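PDB 4XLZ: uncharacterized protein, which probably removes an acetyl group from N,N'-diacetylchitobiose as a metal-binding deacetylase of carbohydrate esterase family 14. Local coordinates for residues 196-202 / 244-250; 45-50 / 208-212. One frame throughout, in Å; residues are numbered along the deposited sequence.

Interaction 1: residues 196-202 / 244-250; sequences NYIVDIT and VRYGEGF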
loop_
_atom_site.group_PDB
_atom_site.type_symbol
_atom_site.label_atom_id
_atom_site.label_comp_id
_atom_site.label_asym_id
_atom_site.label_seq_id
_atom_site.Cartn_x
_atom_site.Cartn_y
_atom_site.Cartn_z
ATOM N N ASN A 196 22.797 24.744 14.609
ATOM C CA ASN A 196 24.205 24.886 15.093
ATOM C C ASN A 196 25.010 25.775 14.185
ATOM O O ASN A 196 26.243 25.933 14.396
ATOM C CB ASN A 196 24.896 23.576 15.429
ATOM C CG ASN A 196 24.802 22.571 14.324
ATOM O OD1 ASN A 196 24.573 22.889 13.186
ATOM N ND2 ASN A 196 25.109 21.348 14.680
ATOM N N TYR A 197 24.383 26.313 13.161
ATOM C CA TYR A 197 25.039 27.305 12.293
ATOM C C TYR A 197 23.994 28.336 11.912
ATOM O O TYR A 197 22.867 27.968 11.402
ATOM C CB TYR A 197 25.592 26.620 11.051
ATOM C CG TYR A 197 26.213 27.618 10.082
ATOM C CD1 TYR A 197 27.347 28.321 10.525
ATOM C CD2 TYR A 197 25.678 27.887 8.791
ATOM C CE1 TYR A 197 27.949 29.287 9.645
ATOM C CE2 TYR A 197 26.255 28.889 7.953
ATOM C CZ TYR A 197 27.383 29.519 8.406
ATOM O OH TYR A 197 27.994 30.420 7.509
ATOM N N ILE A 198 24.275 29.647 12.142
ATOM C CA ILE A 198 23.267 30.676 11.829
ATOM C C ILE A 198 23.869 31.673 10.816
ATOM O O ILE A 198 25.058 32.067 10.957
ATOM C CB ILE A 198 22.957 31.563 13.073
ATOM C CG1 ILE A 198 22.676 30.755 14.284
ATOM C CG2 ILE A 198 21.907 32.664 12.721
ATOM C CD1 ILE A 198 21.406 29.965 14.111
ATOM N N VAL A 199 23.101 31.990 9.782
ATOM C CA VAL A 199 23.550 32.928 8.753
ATOM C C VAL A 199 22.853 34.269 9.094
ATOM O O VAL A 199 21.616 34.321 9.302
ATOM C CB VAL A 199 23.083 32.468 7.413
ATOM C CG1 VAL A 199 23.377 33.527 6.279
ATOM C CG2 VAL A 199 23.803 31.110 7.046
ATOM N N ASP A 200 23.696 35.359 9.158
ATOM C CA ASP A 200 23.054 36.685 9.392
ATOM C C ASP A 200 22.401 37.178 8.121
ATOM O O ASP A 200 23.097 37.266 7.089
ATOM C CB ASP A 200 24.221 37.630 9.820
ATOM C CG ASP A 200 23.703 39.053 10.081
ATOM O OD1 ASP A 200 22.532 39.333 10.013
ATOM O OD2 ASP A 200 24.633 39.891 10.379
ATOM N N ILE A 201 21.094 37.393 8.140
ATOM C CA ILE A 201 20.383 37.879 7.004
ATOM C C ILE A 201 19.768 39.286 7.213
ATOM O O ILE A 201 18.848 39.666 6.458
ATOM C CB ILE A 201 19.224 36.933 6.492
ATOM C CG1 ILE A 201 18.248 36.706 7.583
ATOM C CG2 ILE A 201 19.891 35.545 6.060
ATOM C CD1 ILE A 201 16.864 36.384 7.023
ATOM N N THR A 202 20.325 39.973 8.217
ATOM C CA THR A 202 19.744 41.294 8.620
ATOM C C THR A 202 19.577 42.199 7.391
ATOM O O THR A 202 18.501 42.802 7.147
ATOM C CB THR A 202 20.643 41.896 9.663
ATOM O OG1 THR A 202 20.597 41.115 10.836
ATOM C CG2 THR A 202 20.016 43.300 10.022
ATOM N N VAL A 244 22.915 39.003 16.210
ATOM C CA VAL A 244 22.470 39.804 15.079
ATOM C C VAL A 244 20.957 39.896 15.109
ATOM O O VAL A 244 20.244 39.183 15.823
ATOM C CB VAL A 244 23.039 39.294 13.674
ATOM C CG1 VAL A 244 24.502 39.100 13.657
ATOM C CG2 VAL A 244 22.250 37.973 13.255
ATOM N N ARG A 245 20.427 40.901 14.387
ATOM C CA ARG A 245 18.978 41.147 14.424
ATOM C C ARG A 245 18.191 39.915 13.805
ATOM O O ARG A 245 17.281 39.488 14.443
ATOM C CB ARG A 245 18.616 42.425 13.652
ATOM C CG ARG A 245 17.238 42.866 13.946
ATOM C CD ARG A 245 16.912 44.150 13.169
ATOM N NE ARG A 245 15.603 44.616 13.578
ATOM C CZ ARG A 245 14.860 45.550 12.884
ATOM N NH1 ARG A 245 13.667 45.924 13.378
ATOM N NH2 ARG A 245 15.225 46.092 11.693
ATOM N N TYR A 246 18.558 39.574 12.577
ATOM C CA TYR A 246 17.775 38.535 11.841
ATOM C C TYR A 246 18.771 37.496 11.355
ATOM O O TYR A 246 19.769 37.780 10.695
ATOM C CB TYR A 246 17.082 39.179 10.624
ATOM C CG TYR A 246 16.075 40.243 11.007
ATOM C CD1 TYR A 246 15.138 40.002 12.026
ATOM C CD2 TYR A 246 16.015 41.378 10.224
ATOM C CE1 TYR A 246 14.119 41.003 12.307
ATOM C CE2 TYR A 246 15.032 42.359 10.491
ATOM C CZ TYR A 246 14.124 42.168 11.505
ATOM O OH TYR A 246 13.104 43.025 11.873
ATOM N N GLY A 247 18.405 36.222 11.652
ATOM C CA GLY A 247 19.254 35.094 11.189
ATOM C C GLY A 247 18.354 33.977 10.611
ATOM O O GLY A 247 17.165 33.924 10.780
ATOM N N GLU A 248 19.048 33.168 9.807
ATOM C CA GLU A 248 18.458 31.841 9.396
ATOM C C GLU A 248 19.319 30.725 9.980
ATOM O O GLU A 248 20.519 30.741 9.905
ATOM C CB GLU A 248 18.472 31.728 7.864
ATOM C CG GLU A 248 17.312 32.567 7.278
ATOM C CD GLU A 248 17.335 32.683 5.748
ATOM O OE1 GLU A 248 18.268 32.201 5.148
ATOM O OE2 GLU A 248 16.342 33.275 5.244
ATOM N N GLY A 249 18.607 29.759 10.611
ATOM C CA GLY A 249 19.335 28.709 11.257
ATOM C C GLY A 249 19.337 27.364 10.492
ATOM O O GLY A 249 18.329 27.041 9.818
ATOM N N PHE A 250 20.437 26.656 10.701
ATOM C CA PHE A 250 20.620 25.347 10.007
ATOM C C PHE A 250 21.228 24.441 11.042
ATOM O O PHE A 250 22.058 24.778 11.897
ATOM C CB PHE A 250 21.610 25.506 8.851
ATOM C CG PHE A 250 21.102 26.426 7.815
ATOM C CD1 PHE A 250 20.229 26.022 6.792
ATOM C CD2 PHE A 250 21.499 27.823 7.852
ATOM C CE1 PHE A 250 19.669 26.907 5.881
ATOM C CE2 PHE A 250 20.916 28.699 6.936
ATOM C CZ PHE A 250 20.025 28.278 5.907
#
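Val199 and Glu248 face each other as a hydrogen-bonded pair at the middle of a two-stranded antiparallel sheet, Val199 N giving to Glu248 O at 2.9 Å with an N-H...O angle of 169°. At one end Asn196 and Tyr197 both face Phe250, a classic beta bulge in which Phe250 O accepts from both backbone nitrogens. At the other, Ile201 N reaches Tyr246 O, and Thr202 OG1 accepts from Tyr246 N at 3.1 Å. Asp200 OD1 is gripped by the same hydroxyl on its syn side and, in an Asx turn, by Thr202 N on its anti side, which probably limits rotation of the carboxylate.

Glu248 can be followed outward from CB, on the sheet face of Tyr197, Val199 and Phe250. Its CG stands beside the backbone N (chi1 -78°) and lies 3.9 Å from Ile201 CD1; the chain then runs extended, crossing Ile201 at about a right angle. CD meets Ile201 CG2 at 3.8 Å, and OE2 comes within 3.6 Å of Ile201 CD1. Beyond the strands OE1 bonds to Thr51 OG1, while OE2 takes Gly50 N and a salt bridge from Lys208. On the same face Val199 CG2 touches Phe250 CE2 at 3.8 Å.

Gly247 and Gly249 let the Ile198 side chain lie against bare backbone, CD1 standing 3.7 Å from Gly249 CA; a CB on Gly247 would clash with Ile198 CG2. The buried Glu248 carboxylate, flanked by aliphatic carbon yet bound at both oxygens, probably stays ionised and links this antiparallel strand pair to helices 43-57 and 205-213.

Interaction 2: residues 45-50 / 208-212; sequences AIGMGG and KLKAI
Helix 43-57, which follows the first parallel strand of the deacetylase domain and begins at the cadmium ligand Asp43, with the ligand His40 just before it, is packed here against helix 205-213. The short segments run at 145° to each other with their axes 9.1 Å apart, and Lys208 is the knob, its side chain set among Ala45, Gly47, Gly49 and Gly50. With CG trans to the backbone N (chi1 174°) and every later torsion also near 180°, the lysine is stretched to full length across the glycine-rich surface. CG and CE pass Ala45 O, CE at 3.4 Å, while CD lies 4.0 Å from Gly50 N. At the tip, NZ donates to Ile46 O at 2.8 Å, coming from above the carbonyl plane, 42° out of it, and not along a lone pair. NZ also forms a salt bridge with Glu248 OE2, in strand 247-250.

One turn further along, Ile212 supplies the apolar half. Its CG1 rests 3.9 Å from Ala45 CB, and its CG2 meets Ile46 CG1 at the same distance, the two isoleucines crossing at about a right angle. Phe219 touches both of them, and Ile260 of a second subunit packs on Ile46.

A methionine in place of Lys208 would probably leave the Glu248 carboxylate without its opposite charge and Ile46 O without this donor. The lysine's charge is answered by a carboxylate and a backbone carbonyl, which probably offsets the cost of burying the ammonium; the apolar contacts of Ile212 with Ala45 and Ile46 complete the join between the two helices.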
loop_
_atom_site.group_PDB
_atom_site.type_symbol
_atom_site.label_atom_id
_atom_site.label_comp_id
_atom_site.label_asym_id
_atom_site.label_seq_id
_atom_site.Cartn_x
_atom_site.Cartn_y
_atom_site.Cartn_z
ATOM N N ALA A 45 11.889 29.723 0.116
ATOM C CA ALA A 45 11.960 31.176 0.406
ATOM C C ALA A 45 11.695 31.415 1.877
ATOM O O ALA A 45 12.397 32.254 2.498
ATOM C CB ALA A 45 10.896 31.928 -0.389
ATOM N N ILE A 46 10.701 30.727 2.449
ATOM C CA ILE A 46 10.401 30.967 3.916
ATOM C C ILE A 46 11.483 30.481 4.788
ATOM O O ILE A 46 11.938 31.182 5.735
ATOM C CB ILE A 46 9.032 30.408 4.272
ATOM C CG1 ILE A 46 7.885 31.030 3.485
ATOM C CG2 ILE A 46 8.802 30.386 5.844
ATOM C CD1 ILE A 46 6.562 30.246 3.557
ATOM N N GLY A 47 11.939 29.228 4.561
ATOM C CA GLY A 47 12.931 28.685 5.493
ATOM C C GLY A 47 14.319 29.278 5.364
ATOM O O GLY A 47 15.074 29.359 6.347
HETATM N N MSE A 48 14.723 29.669 4.125
HETATM C CA MSE A 48 16.125 29.992 3.918
HETATM C C MSE A 48 16.367 30.955 2.777
HETATM O O MSE A 48 17.401 30.938 2.194
HETATM C CB MSE A 48 17.058 28.718 3.761
HETATM C CG MSE A 48 16.607 27.782 2.611
HETATM SE SE MSE A 48 17.869 26.362 2.345
HETATM C CE MSE A 48 19.459 27.400 1.932
ATOM N N GLY A 49 15.348 31.752 2.475
ATOM C CA GLY A 49 15.457 32.678 1.326
ATOM C C GLY A 49 16.676 33.659 1.424
ATOM O O GLY A 49 17.349 33.895 0.397
ATOM N N GLY A 50 16.955 34.185 2.610
ATOM C CA GLY A 50 18.191 35.012 2.726
ATOM C C GLY A 50 19.480 34.355 2.398
ATOM O O GLY A 50 20.352 34.854 1.656
ATOM N N LYS A 208 14.055 38.978 1.356
ATOM C CA LYS A 208 13.424 37.667 1.739
ATOM C C LYS A 208 11.941 37.850 1.814
ATOM O O LYS A 208 11.133 37.047 1.277
ATOM C CB LYS A 208 13.963 37.243 3.111
ATOM C CG LYS A 208 13.194 35.962 3.589
ATOM C CD LYS A 208 13.901 35.458 4.809
ATOM C CE LYS A 208 13.047 34.185 5.214
ATOM N NZ LYS A 208 13.808 33.290 6.070
ATOM N N LEU A 209 11.412 38.874 2.527
ATOM C CA LEU A 209 10.006 38.976 2.619
ATOM C C LEU A 209 9.299 39.268 1.280
ATOM O O LEU A 209 8.187 38.808 1.038
ATOM C CB LEU A 209 9.584 40.145 3.628
ATOM C CG LEU A 209 10.140 39.855 5.005
ATOM C CD1 LEU A 209 9.736 41.110 5.897
ATOM C CD2 LEU A 209 9.309 38.736 5.691
ATOM N N LYS A 210 10.003 39.999 0.380
ATOM C CA LYS A 210 9.434 40.196 -0.945
ATOM C C LYS A 210 9.310 38.833 -1.727
ATOM O O LYS A 210 8.287 38.640 -2.456
ATOM C CB LYS A 210 10.320 41.222 -1.707
ATOM C CG LYS A 210 9.787 41.504 -3.099
ATOM C CD LYS A 210 10.785 42.483 -3.900
ATOM C CE LYS A 210 10.038 42.858 -5.190
ATOM N NZ LYS A 210 11.077 43.559 -6.045
ATOM N N ALA A 211 10.389 38.055 -1.591
ATOM C CA ALA A 211 10.357 36.729 -2.265
ATOM C C ALA A 211 9.283 35.844 -1.696
ATOM O O ALA A 211 8.686 34.982 -2.423
ATOM C CB ALA A 211 11.780 36.088 -2.196
ATOM N N ILE A 212 9.012 35.960 -0.399
ATOM C CA ILE A 212 7.847 35.210 0.164
ATOM C C ILE A 212 6.490 35.680 -0.342
ATOM O O ILE A 212 5.617 34.948 -0.769
ATOM C CB ILE A 212 7.937 35.208 1.728
ATOM C CG1 ILE A 212 9.255 34.500 2.093
ATOM C CG2 ILE A 212 6.690 34.610 2.327
ATOM C CD1 ILE A 212 9.594 34.746 3.659
#

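Overall arrangement
Interactions 1 and 2 meet at one charge pair: Glu248 OE2, from the strand pair 196-202 / 244-250, lies 2.7 Å from Lys208 NZ of the helix contact 45-50 / 208-212. Gly50 N adds a probable hydrogen bond to the same oxygen; helix 43-57 is therefore touched by the strand pair through Glu248 and by helix 205-213 through Lys208. Strand 197-200 is followed, after a short connection, by helix 205-213, and the contacts cross along the chain. Interaction 1 is partly buried, with Arg245 exposed at one end, and rests mostly on backbone hydrogen bonds. Interaction 2 is buried, covers less area, and depends on side chains: a lysine knob and isoleucine packing near the cadmium site.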